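Local coordinates for HmuY protein (Prevotella intermedia, PDB 6R2H) that probably binds heme as a hemophore-like protein of the HmuY family, at residues A108-V113 and T130-E135; G134-W139 and F156-K161; R37-Y42 and E122-M127; E29-L34 and D64-W69. All blocks are in the same frame, centred on the assembly; numbering follows the deposited sequence.

Contact 1 of 4, residues A108-V113 and T130-E135; sequences APADIV and TMLNGE
A108 and L132 pair through both of their peptide groups, and two residues further on A110 and T130 do the same, giving an antiparallel ladder inside the large sheet of this HmuY-family fold. In the A108-L132 pair A108 N meets L132 O at 2.8 Å, almost in a straight line through the hydrogen. In the A110-T130 pair T130 N reaches A110 O at 2.7 Å, coming nearly along the C=O axis, whereas A110 N stands above the carbonyl plane of T130 O. Between them P109 and M131 form the non-hydrogen-bonded pair, where the peptide N of P109 has no hydrogen to give, and CA-H...O contacts run from P109 CA to T130 O and from M131 CA to A108 O. The short strand axes are far from strictly antiparallel, with 110° between their directions.

A108, A110, T130 and L132 share one face. There the methyl CB of A110 rests against L132 CG at 3.9 Å, and I112 CG2 extends the apolar patch by touching both L132 CD1 and T130 CG2 as the side chains cross. D77, on strand 77-80 of the smaller sheet, touches I112 and L132. M131 and P109 lie side by side, pointing the same way. The methionine is folded at its second and third torsions (chi2 -73°, chi3 -86°), bringing its methyl group to A108. Beyond the ladder, N133 gives ND2 to V105 O and D107 OD1, tying the departing chain to the start of strand 105-115. The sulfur M131 SD sits 3.9 Å from P109 CD and 3.5 Å from P109 N.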
# COMPACT_ATOMS: atom_id res chain seq x y z
N ALA A 108 -0.90 -7.19 -8.91
CA ALA A 108 -0.79 -7.09 -10.36
C ALA A 108 0.11 -5.91 -10.73
O ALA A 108 0.28 -5.01 -9.91
CB ALA A 108 -2.17 -6.95 -10.95
N PRO A 109 0.74 -5.91 -11.93
CA PRO A 109 1.61 -4.81 -12.35
C PRO A 109 0.89 -3.47 -12.30
O PRO A 109 -0.28 -3.37 -12.66
CB PRO A 109 1.98 -5.17 -13.79
CG PRO A 109 1.89 -6.69 -13.81
CD PRO A 109 0.70 -7.00 -12.92
N ALA A 110 1.59 -2.44 -11.80
CA ALA A 110 1.06 -1.10 -11.65
C ALA A 110 2.22 -0.11 -11.58
O ALA A 110 3.32 -0.47 -11.15
CB ALA A 110 0.17 -1.00 -10.42
N ASP A 111 1.97 1.12 -12.03
CA ASP A 111 2.94 2.19 -11.90
C ASP A 111 2.60 3.00 -10.66
O ASP A 111 1.43 3.21 -10.36
CB ASP A 111 2.91 3.11 -13.12
CG ASP A 111 3.26 2.43 -14.43
OD1 ASP A 111 3.92 1.39 -14.38
OD2 ASP A 111 2.87 2.96 -15.50
N ILE A 112 3.64 3.44 -9.93
CA ILE A 112 3.48 4.33 -8.80
C ILE A 112 4.20 5.64 -9.11
O ILE A 112 5.08 5.69 -9.97
CB ILE A 112 3.99 3.70 -7.48
CG1 ILE A 112 5.48 3.35 -7.55
CG2 ILE A 112 3.13 2.51 -7.03
CD1 ILE A 112 6.16 3.27 -6.19
N VAL A 113 3.82 6.69 -8.38
CA VAL A 113 4.48 7.98 -8.47
C VAL A 113 5.58 8.06 -7.43
O VAL A 113 5.28 8.04 -6.24
CB VAL A 113 3.47 9.13 -8.29
CG1 VAL A 113 4.14 10.50 -8.33
CG2 VAL A 113 2.38 9.05 -9.34
N THR A 130 5.88 -1.26 -10.85
CA THR A 130 6.02 -2.18 -9.74
C THR A 130 4.81 -3.12 -9.68
O THR A 130 4.19 -3.39 -10.71
CB THR A 130 6.26 -1.41 -8.44
OG1 THR A 130 6.54 -2.40 -7.44
CG2 THR A 130 5.08 -0.53 -8.06
N MET A 131 4.50 -3.64 -8.48
CA MET A 131 3.35 -4.50 -8.25
C MET A 131 2.51 -3.88 -7.14
O MET A 131 3.05 -3.50 -6.11
CB MET A 131 3.80 -5.89 -7.80
CG MET A 131 4.52 -6.69 -8.86
SD MET A 131 3.40 -7.29 -10.14
CE MET A 131 2.80 -8.82 -9.43
N LEU A 132 1.19 -3.78 -7.35
CA LEU A 132 0.31 -3.32 -6.29
C LEU A 132 -0.84 -4.30 -6.15
O LEU A 132 -1.15 -5.01 -7.10
CB LEU A 132 -0.26 -1.94 -6.63
CG LEU A 132 0.69 -0.74 -6.59
CD1 LEU A 132 -0.12 0.55 -6.69
CD2 LEU A 132 1.54 -0.72 -5.33
N ASN A 133 -1.48 -4.29 -4.98
CA ASN A 133 -2.69 -5.06 -4.76
C ASN A 133 -3.89 -4.13 -4.83
O ASN A 133 -4.06 -3.26 -3.96
CB ASN A 133 -2.71 -5.77 -3.40
CG ASN A 133 -3.88 -6.72 -3.30
OD1 ASN A 133 -5.02 -6.31 -3.07
ND2 ASN A 133 -3.60 -8.01 -3.47
N GLY A 134 -4.73 -4.34 -5.85
CA GLY A 134 -5.83 -3.44 -6.16
C GLY A 134 -6.89 -3.42 -5.07
O GLY A 134 -7.46 -2.37 -4.77
N GLU A 135 -7.16 -4.60 -4.48
CA GLU A 135 -8.19 -4.75 -3.46
C GLU A 135 -7.77 -4.00 -2.20
O GLU A 135 -8.52 -3.18 -1.68
CB GLU A 135 -8.45 -6.23 -3.19
CG GLU A 135 -9.73 -6.52 -2.41
CD GLU A 135 -11.04 -6.35 -3.15
OE1 GLU A 135 -11.04 -5.75 -4.24
OE2 GLU A 135 -12.07 -6.78 -2.59

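Contact 2 of 4, residues G134-W139 and F156-K161; sequences GEMGKW and FAVKFK
The E135 and M136 backbone, in a turn with a short 3-10 segment at 136-138, passes F156, near the start of strand 155-160, with the CA atoms of M136 and F156 7.1 Å apart. The turn is closed by K138 N bonding to E135 O at 2.9 Å and by W139 N bonding to M136 O.

F156 carries the contact, its side chain directed at the turn. Its CG lies anti to the carbonyl carbon (chi1 -70°), and the far end of the ring enters the curve of the backbone. E135 O is at the ring edge, near the plane, 3.3 Å from F156 CE2; the same oxygen already accepts the K138 amide. Further round the ring, F156 CZ comes within 3.6 Å of W139 N, and F156 CE1 lies 4.0 Å from W139 CB.

This turn follows strand 124-132 and packs against the large antiparallel sheet, in which strand 155-160 lies between strands 165-174 and 83-87. F170 of the former meets the rings of both W139 and F156, while V85 and M87 of the latter also touch F156. W139 sends NE1 to T76 O.

M136 reaches V158, two residues along the strand from F156. Its chain is extended through chi2 and turns at chi3 (-82°), putting CE 3.6 Å from V158 CG2, where the two side chains cross at about a right angle. K138 NZ forms a salt bridge with E135 OE1 that includes a weak hydrogen bond of 3.2 Å, and E135 OE2 accepts the M87 amide.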
# COMPACT_ATOMS: atom_id res chain seq x y z
N GLY A 134 -4.73 -4.34 -5.85
CA GLY A 134 -5.83 -3.44 -6.16
C GLY A 134 -6.89 -3.42 -5.07
O GLY A 134 -7.46 -2.37 -4.77
N GLU A 135 -7.16 -4.60 -4.48
CA GLU A 135 -8.19 -4.75 -3.46
C GLU A 135 -7.77 -4.00 -2.20
O GLU A 135 -8.52 -3.18 -1.68
CB GLU A 135 -8.45 -6.23 -3.19
CG GLU A 135 -9.73 -6.52 -2.41
CD GLU A 135 -11.04 -6.35 -3.15
OE1 GLU A 135 -11.04 -5.75 -4.24
OE2 GLU A 135 -12.07 -6.78 -2.59
N MET A 136 -6.57 -4.30 -1.69
CA MET A 136 -6.14 -3.65 -0.46
C MET A 136 -6.10 -2.13 -0.67
O MET A 136 -6.35 -1.38 0.27
CB MET A 136 -4.78 -4.14 0.02
CG MET A 136 -4.43 -3.58 1.39
SD MET A 136 -3.24 -4.58 2.28
CE MET A 136 -4.34 -5.82 2.95
N GLY A 137 -5.81 -1.72 -1.91
CA GLY A 137 -5.76 -0.33 -2.31
C GLY A 137 -7.06 0.41 -1.99
O GLY A 137 -7.06 1.63 -1.89
N LYS A 138 -8.15 -0.34 -1.77
CA LYS A 138 -9.45 0.24 -1.51
C LYS A 138 -9.58 0.72 -0.06
O LYS A 138 -10.63 1.23 0.32
CB LYS A 138 -10.57 -0.76 -1.82
CG LYS A 138 -10.79 -1.11 -3.28
CD LYS A 138 -11.79 -2.22 -3.42
CE LYS A 138 -11.94 -2.74 -4.83
NZ LYS A 138 -13.19 -3.54 -4.96
N TRP A 139 -8.53 0.58 0.74
CA TRP A 139 -8.62 0.95 2.15
C TRP A 139 -8.95 2.44 2.33
O TRP A 139 -9.46 2.85 3.38
CB TRP A 139 -7.35 0.54 2.91
CG TRP A 139 -6.14 1.38 2.65
CD1 TRP A 139 -5.31 1.31 1.57
CD2 TRP A 139 -5.63 2.43 3.49
NE1 TRP A 139 -4.31 2.25 1.67
CE2 TRP A 139 -4.48 2.95 2.83
CE3 TRP A 139 -6.02 3.00 4.71
CZ2 TRP A 139 -3.72 3.99 3.37
CZ3 TRP A 139 -5.27 4.02 5.23
CH2 TRP A 139 -4.13 4.51 4.58
N PHE A 156 -10.38 -6.19 5.86
CA PHE A 156 -9.75 -6.84 4.74
C PHE A 156 -9.20 -8.19 5.20
O PHE A 156 -8.54 -8.27 6.23
CB PHE A 156 -8.61 -5.97 4.18
CG PHE A 156 -9.08 -4.72 3.49
CD1 PHE A 156 -9.45 -3.60 4.21
CD2 PHE A 156 -9.16 -4.68 2.10
CE1 PHE A 156 -9.89 -2.45 3.56
CE2 PHE A 156 -9.61 -3.54 1.45
CZ PHE A 156 -9.97 -2.43 2.19
N ALA A 157 -9.47 -9.24 4.41
CA ALA A 157 -8.92 -10.57 4.63
C ALA A 157 -7.73 -10.78 3.70
O ALA A 157 -7.83 -10.46 2.52
CB ALA A 157 -9.99 -11.59 4.39
N VAL A 158 -6.63 -11.32 4.24
CA VAL A 158 -5.39 -11.56 3.51
C VAL A 158 -4.89 -12.99 3.77
O VAL A 158 -4.66 -13.35 4.92
CB VAL A 158 -4.29 -10.54 3.87
CG1 VAL A 158 -3.25 -10.42 2.77
CG2 VAL A 158 -4.86 -9.17 4.18
N LYS A 159 -4.73 -13.77 2.68
CA LYS A 159 -4.16 -15.11 2.66
C LYS A 159 -2.76 -15.02 2.06
O LYS A 159 -2.60 -14.47 0.97
CB LYS A 159 -4.85 -15.96 1.58
CG LYS A 159 -6.17 -16.65 1.87
CD LYS A 159 -6.90 -16.94 0.55
CE LYS A 159 -7.95 -18.04 0.58
NZ LYS A 159 -7.35 -19.36 0.24
N PHE A 160 -1.77 -15.62 2.73
CA PHE A 160 -0.41 -15.64 2.21
C PHE A 160 -0.03 -17.06 1.78
O PHE A 160 -0.45 -18.04 2.40
CB PHE A 160 0.58 -15.09 3.24
CG PHE A 160 0.29 -13.68 3.69
CD1 PHE A 160 0.64 -12.58 2.91
CD2 PHE A 160 -0.34 -13.45 4.91
CE1 PHE A 160 0.35 -11.30 3.34
CE2 PHE A 160 -0.63 -12.16 5.34
CZ PHE A 160 -0.27 -11.08 4.56
N LYS A 161 0.79 -17.14 0.72
CA LYS A 161 1.30 -18.38 0.14
C LYS A 161 1.94 -19.26 1.21
O LYS A 161 1.97 -20.49 1.07
CB LYS A 161 2.31 -18.06 -0.96
CG LYS A 161 2.77 -19.24 -1.81
CD LYS A 161 4.15 -19.06 -2.43
CE LYS A 161 5.29 -19.24 -1.43
NZ LYS A 161 6.61 -18.85 -2.01

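Contact 3 of 4, residues R37-Y42 and E122-M127; sequences REFRKY and EGVLGM
Strand 37-42 and the first part of strand 124-132 pair antiparallel near one end of the large HmuY-family sheet, with strand 50-56 completing that edge. E38 with M127 and R40 with L125 are the hydrogen-bonded pairs; E38 N to M127 O, at 3.0 Å and 171°, is nearly straight. The ladder ends with Y42 N on G123 O.

On the face bearing R40 and M127, the guanidinium lies flat over the methionine, with M127 CB 3.7 Å from its plane, over the centre. The two side chains cross at about a right angle. R40 NE meets E38 OE1 at 3.0 Å, from above the carboxylate plane, while R40 NH1 forms a salt bridge with D111 OD2. Y42 CE2 adds an apolar contact to L125 CD1.

On the other face the F39 ring packs off-centre on G126 CA, 4.1 Å from the ring centroid, in a CH-pi contact, and F39 CB meets V124 CG1. K41 bends at its last torsion (chi4 71°), and NZ reaches E122 O at 3.0 Å on a lone pair in the carbonyl plane.

Two carboxylates around R40 would probably stabilise its positive charge and restrain the guanidinium over M127.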
# COMPACT_ATOMS: atom_id res chain seq x y z
N ARG A 37 13.32 4.43 -12.88
CA ARG A 37 12.34 5.50 -13.01
C ARG A 37 12.30 6.03 -14.44
O ARG A 37 13.32 6.12 -15.12
CB ARG A 37 12.65 6.64 -12.05
CG ARG A 37 13.23 6.18 -10.73
CD ARG A 37 13.56 7.39 -9.90
NE ARG A 37 13.38 7.12 -8.49
CZ ARG A 37 13.55 8.05 -7.58
NH1 ARG A 37 13.93 9.26 -7.97
NH2 ARG A 37 13.36 7.78 -6.30
N GLU A 38 11.09 6.41 -14.86
CA GLU A 38 10.83 7.08 -16.12
C GLU A 38 10.24 8.45 -15.79
O GLU A 38 9.25 8.51 -15.05
CB GLU A 38 9.85 6.21 -16.91
CG GLU A 38 9.79 6.48 -18.41
CD GLU A 38 9.16 5.33 -19.15
OE1 GLU A 38 7.96 5.43 -19.53
OE2 GLU A 38 9.85 4.31 -19.33
N PHE A 39 10.87 9.52 -16.28
CA PHE A 39 10.26 10.83 -16.16
C PHE A 39 9.36 11.05 -17.37
O PHE A 39 9.81 10.92 -18.51
CB PHE A 39 11.28 11.93 -15.88
CG PHE A 39 11.87 11.82 -14.50
CD1 PHE A 39 12.97 10.99 -14.25
CD2 PHE A 39 11.30 12.49 -13.43
CE1 PHE A 39 13.48 10.85 -12.97
CE2 PHE A 39 11.82 12.36 -12.15
CZ PHE A 39 12.91 11.54 -11.92
N ARG A 40 8.09 11.34 -17.08
CA ARG A 40 7.08 11.41 -18.11
C ARG A 40 6.49 12.81 -18.14
O ARG A 40 6.10 13.33 -17.09
CB ARG A 40 6.00 10.38 -17.80
CG ARG A 40 6.49 8.94 -17.83
CD ARG A 40 5.37 7.93 -17.79
NE ARG A 40 5.89 6.57 -17.71
CZ ARG A 40 5.24 5.56 -17.13
NH1 ARG A 40 4.05 5.77 -16.58
NH2 ARG A 40 5.78 4.35 -17.08
N LYS A 41 6.47 13.42 -19.34
CA LYS A 41 5.82 14.71 -19.55
C LYS A 41 4.46 14.45 -20.19
O LYS A 41 4.38 13.78 -21.23
CB LYS A 41 6.65 15.62 -20.45
CG LYS A 41 6.22 17.09 -20.48
CD LYS A 41 7.03 17.90 -21.47
CE LYS A 41 6.79 19.39 -21.37
NZ LYS A 41 7.38 19.94 -20.13
N TYR A 42 3.40 14.98 -19.56
CA TYR A 42 2.03 14.70 -19.97
C TYR A 42 1.44 15.88 -20.74
O TYR A 42 1.56 17.02 -20.30
CB TYR A 42 1.17 14.30 -18.76
CG TYR A 42 1.53 12.98 -18.12
CD1 TYR A 42 1.04 11.79 -18.63
CD2 TYR A 42 2.35 12.93 -17.00
CE1 TYR A 42 1.37 10.56 -18.05
CE2 TYR A 42 2.68 11.71 -16.42
CZ TYR A 42 2.19 10.53 -16.94
OH TYR A 42 2.51 9.33 -16.37
N GLU A 122 6.28 21.65 -14.72
CA GLU A 122 6.57 21.11 -16.05
C GLU A 122 5.54 20.09 -16.52
O GLU A 122 5.57 19.69 -17.69
CB GLU A 122 7.94 20.42 -16.08
CG GLU A 122 9.12 21.36 -15.95
CD GLU A 122 10.46 20.65 -15.91
OE1 GLU A 122 10.84 20.08 -16.95
OE2 GLU A 122 11.11 20.66 -14.83
N GLY A 123 4.66 19.65 -15.61
CA GLY A 123 3.74 18.56 -15.90
C GLY A 123 4.48 17.24 -16.13
O GLY A 123 4.11 16.45 -17.00
N VAL A 124 5.55 17.03 -15.34
CA VAL A 124 6.38 15.84 -15.42
C VAL A 124 6.25 15.05 -14.12
O VAL A 124 6.23 15.64 -13.03
CB VAL A 124 7.86 16.18 -15.73
CG1 VAL A 124 8.80 15.00 -15.50
CG2 VAL A 124 8.04 16.75 -17.13
N LEU A 125 6.19 13.73 -14.24
CA LEU A 125 6.18 12.82 -13.10
C LEU A 125 7.23 11.73 -13.30
O LEU A 125 7.32 11.17 -14.40
CB LEU A 125 4.80 12.18 -12.98
CG LEU A 125 3.67 13.09 -12.49
CD1 LEU A 125 2.32 12.44 -12.76
CD2 LEU A 125 3.82 13.38 -11.00
N GLY A 126 7.95 11.42 -12.21
CA GLY A 126 8.73 10.20 -12.09
C GLY A 126 7.84 9.03 -11.67
O GLY A 126 7.23 9.06 -10.60
N MET A 127 7.79 8.01 -12.54
CA MET A 127 6.95 6.84 -12.38
C MET A 127 7.83 5.60 -12.29
O MET A 127 8.85 5.54 -12.99
CB MET A 127 6.09 6.68 -13.64
CG MET A 127 5.17 7.85 -13.91
SD MET A 127 3.70 7.77 -12.87
CE MET A 127 4.13 9.05 -11.69

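Contact 4 of 4, residues E29-L34 and D64-W69; sequences EQQAEL and DLPKKW
E29 lies against P66, where strand 28-32, at one edge of the small four-stranded antiparallel sheet, meets the irregular loop leading into strand 71-74. The two side chains slide past each other in opposite directions, with E29 OE2 3.5 Å from P66 CB. A water links the same carboxylate to the loop backbone: it donates to E29 OE1 at 3.1 Å and accepts a hydrogen bond from K67 N at 2.7 Å.

Q31 makes the direct polar link. Its CG is anti to the backbone N (chi1 -172°) and the chain continues extended, carrying the amide to the loop. Q31 NE2 donates to D64 O at 3.0 Å in a bent bond, 149° at the hydrogen, with the donor tilted from the carbonyl plane. Q31 and P66 reach toward each other tip to tip, and Q31 OE1 lies 3.4 Å from P66 CD. The same oxygen approaches a methyl of L65, the side chains of Q31 and L65 crossing at about a right angle. Y20 on the adjacent strand 17-21 touches Q31, L65 and P66.

After the strand, L34 comes to the beginning of the loop segment. D64 directs OD1 to T61 N, while its CB packs 3.6 Å from L34 CD1.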
# COMPACT_ATOMS: atom_id res chain seq x y z
N GLU A 29 10.02 -1.67 8.45
CA GLU A 29 11.24 -1.07 7.94
C GLU A 29 10.86 -0.11 6.82
O GLU A 29 9.93 -0.37 6.06
CB GLU A 29 12.16 -2.17 7.41
CG GLU A 29 13.11 -2.78 8.43
CD GLU A 29 13.88 -3.96 7.86
OE1 GLU A 29 13.68 -5.07 8.35
OE2 GLU A 29 14.67 -3.76 6.91
N GLN A 30 11.59 1.00 6.72
CA GLN A 30 11.41 1.95 5.64
C GLN A 30 12.46 1.68 4.56
O GLN A 30 13.59 1.36 4.89
CB GLN A 30 11.53 3.36 6.21
CG GLN A 30 12.10 4.37 5.22
CD GLN A 30 11.74 5.78 5.58
OE1 GLN A 30 10.88 6.02 6.44
NE2 GLN A 30 12.39 6.73 4.93
N GLN A 31 12.09 1.84 3.29
CA GLN A 31 13.05 1.69 2.20
C GLN A 31 12.57 2.44 0.96
O GLN A 31 11.37 2.50 0.72
CB GLN A 31 13.26 0.20 1.93
CG GLN A 31 14.39 -0.11 0.96
CD GLN A 31 14.55 -1.60 0.78
OE1 GLN A 31 13.87 -2.23 -0.03
NE2 GLN A 31 15.46 -2.19 1.54
N ALA A 32 13.50 3.00 0.17
CA ALA A 32 13.15 3.71 -1.06
C ALA A 32 12.65 2.72 -2.10
O ALA A 32 13.08 1.56 -2.09
CB ALA A 32 14.35 4.46 -1.61
N GLU A 33 11.76 3.17 -2.99
CA GLU A 33 11.51 2.47 -4.24
C GLU A 33 12.83 2.29 -4.97
O GLU A 33 13.58 3.26 -5.17
CB GLU A 33 10.58 3.29 -5.14
CG GLU A 33 10.37 2.65 -6.51
CD GLU A 33 9.90 1.20 -6.46
OE1 GLU A 33 8.90 0.92 -5.76
OE2 GLU A 33 10.55 0.35 -7.10
N LEU A 34 13.11 1.06 -5.40
CA LEU A 34 14.43 0.73 -5.91
C LEU A 34 14.41 0.64 -7.43
O LEU A 34 15.47 0.66 -8.05
CB LEU A 34 14.92 -0.58 -5.28
CG LEU A 34 15.28 -0.48 -3.80
CD1 LEU A 34 15.80 -1.81 -3.27
CD2 LEU A 34 16.29 0.64 -3.55
N ASP A 64 17.06 -6.83 -2.46
CA ASP A 64 17.43 -5.83 -1.46
C ASP A 64 16.28 -5.52 -0.51
O ASP A 64 16.47 -4.78 0.46
CB ASP A 64 17.91 -4.52 -2.09
CG ASP A 64 18.99 -4.66 -3.14
OD1 ASP A 64 18.70 -5.25 -4.19
OD2 ASP A 64 20.09 -4.15 -2.91
N LEU A 65 15.08 -6.08 -0.78
CA LEU A 65 13.89 -5.81 0.02
C LEU A 65 14.09 -6.31 1.44
O LEU A 65 14.81 -7.28 1.66
CB LEU A 65 12.68 -6.48 -0.65
CG LEU A 65 12.19 -5.78 -1.92
CD1 LEU A 65 10.86 -6.35 -2.41
CD2 LEU A 65 12.06 -4.28 -1.70
N PRO A 66 13.49 -5.65 2.47
CA PRO A 66 13.53 -6.16 3.84
C PRO A 66 13.17 -7.64 3.90
O PRO A 66 12.45 -8.17 3.04
CB PRO A 66 12.52 -5.28 4.58
CG PRO A 66 12.56 -3.98 3.82
CD PRO A 66 12.76 -4.38 2.37
N LYS A 67 13.70 -8.30 4.93
CA LYS A 67 13.82 -9.74 4.97
C LYS A 67 12.46 -10.35 5.29
O LYS A 67 12.08 -11.36 4.70
CB LYS A 67 14.79 -10.15 6.08
CG LYS A 67 16.27 -9.85 5.86
CD LYS A 67 16.90 -10.67 4.76
CE LYS A 67 18.36 -10.31 4.59
NZ LYS A 67 18.90 -10.81 3.30
N LYS A 68 11.76 -9.73 6.25
CA LYS A 68 10.50 -10.23 6.76
C LYS A 68 9.45 -9.13 6.65
O LYS A 68 9.50 -8.14 7.39
CB LYS A 68 10.69 -10.77 8.19
CG LYS A 68 11.28 -12.17 8.23
CD LYS A 68 11.72 -12.63 9.60
CE LYS A 68 12.74 -13.75 9.54
NZ LYS A 68 13.54 -13.85 10.79
N TRP A 69 8.49 -9.34 5.74
CA TRP A 69 7.36 -8.43 5.62
C TRP A 69 6.19 -9.18 5.00
O TRP A 69 6.39 -10.17 4.31
CB TRP A 69 7.74 -7.18 4.81
CG TRP A 69 8.07 -7.45 3.37
CD1 TRP A 69 9.25 -7.93 2.86
CD2 TRP A 69 7.21 -7.26 2.23
NE1 TRP A 69 9.18 -8.05 1.50
CE2 TRP A 69 7.94 -7.64 1.09
CE3 TRP A 69 5.89 -6.80 2.08
CZ2 TRP A 69 7.39 -7.58 -0.20
CZ3 TRP A 69 5.35 -6.73 0.81
CH2 TRP A 69 6.09 -7.12 -0.31
O HOH W 1 15.37 -6.86 6.53

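Overall arrangement
Contacts 1 and 3 share strand 124-132 and are both ladders of backbone hydrogen bonds in the large sheet, contact 1 at the surface and contact 3 partly buried; the salt bridge between D111 and R40 joins them directly, although their centres are about 17 Å apart. Contact 2 follows contact 1 along the chain, sharing G134 and E135, but is buried and depends on ring and methyl packing, without hydrogen bonds between its segments. Contact 4 belongs to the smaller sheet and also lies at the surface, where one hydrogen bond from a side-chain amide, and a water, join strand to loop. It meets contact 1 where I112 packs on E33. Contacts 2 and 3 lie on opposite sides of the chain's centre.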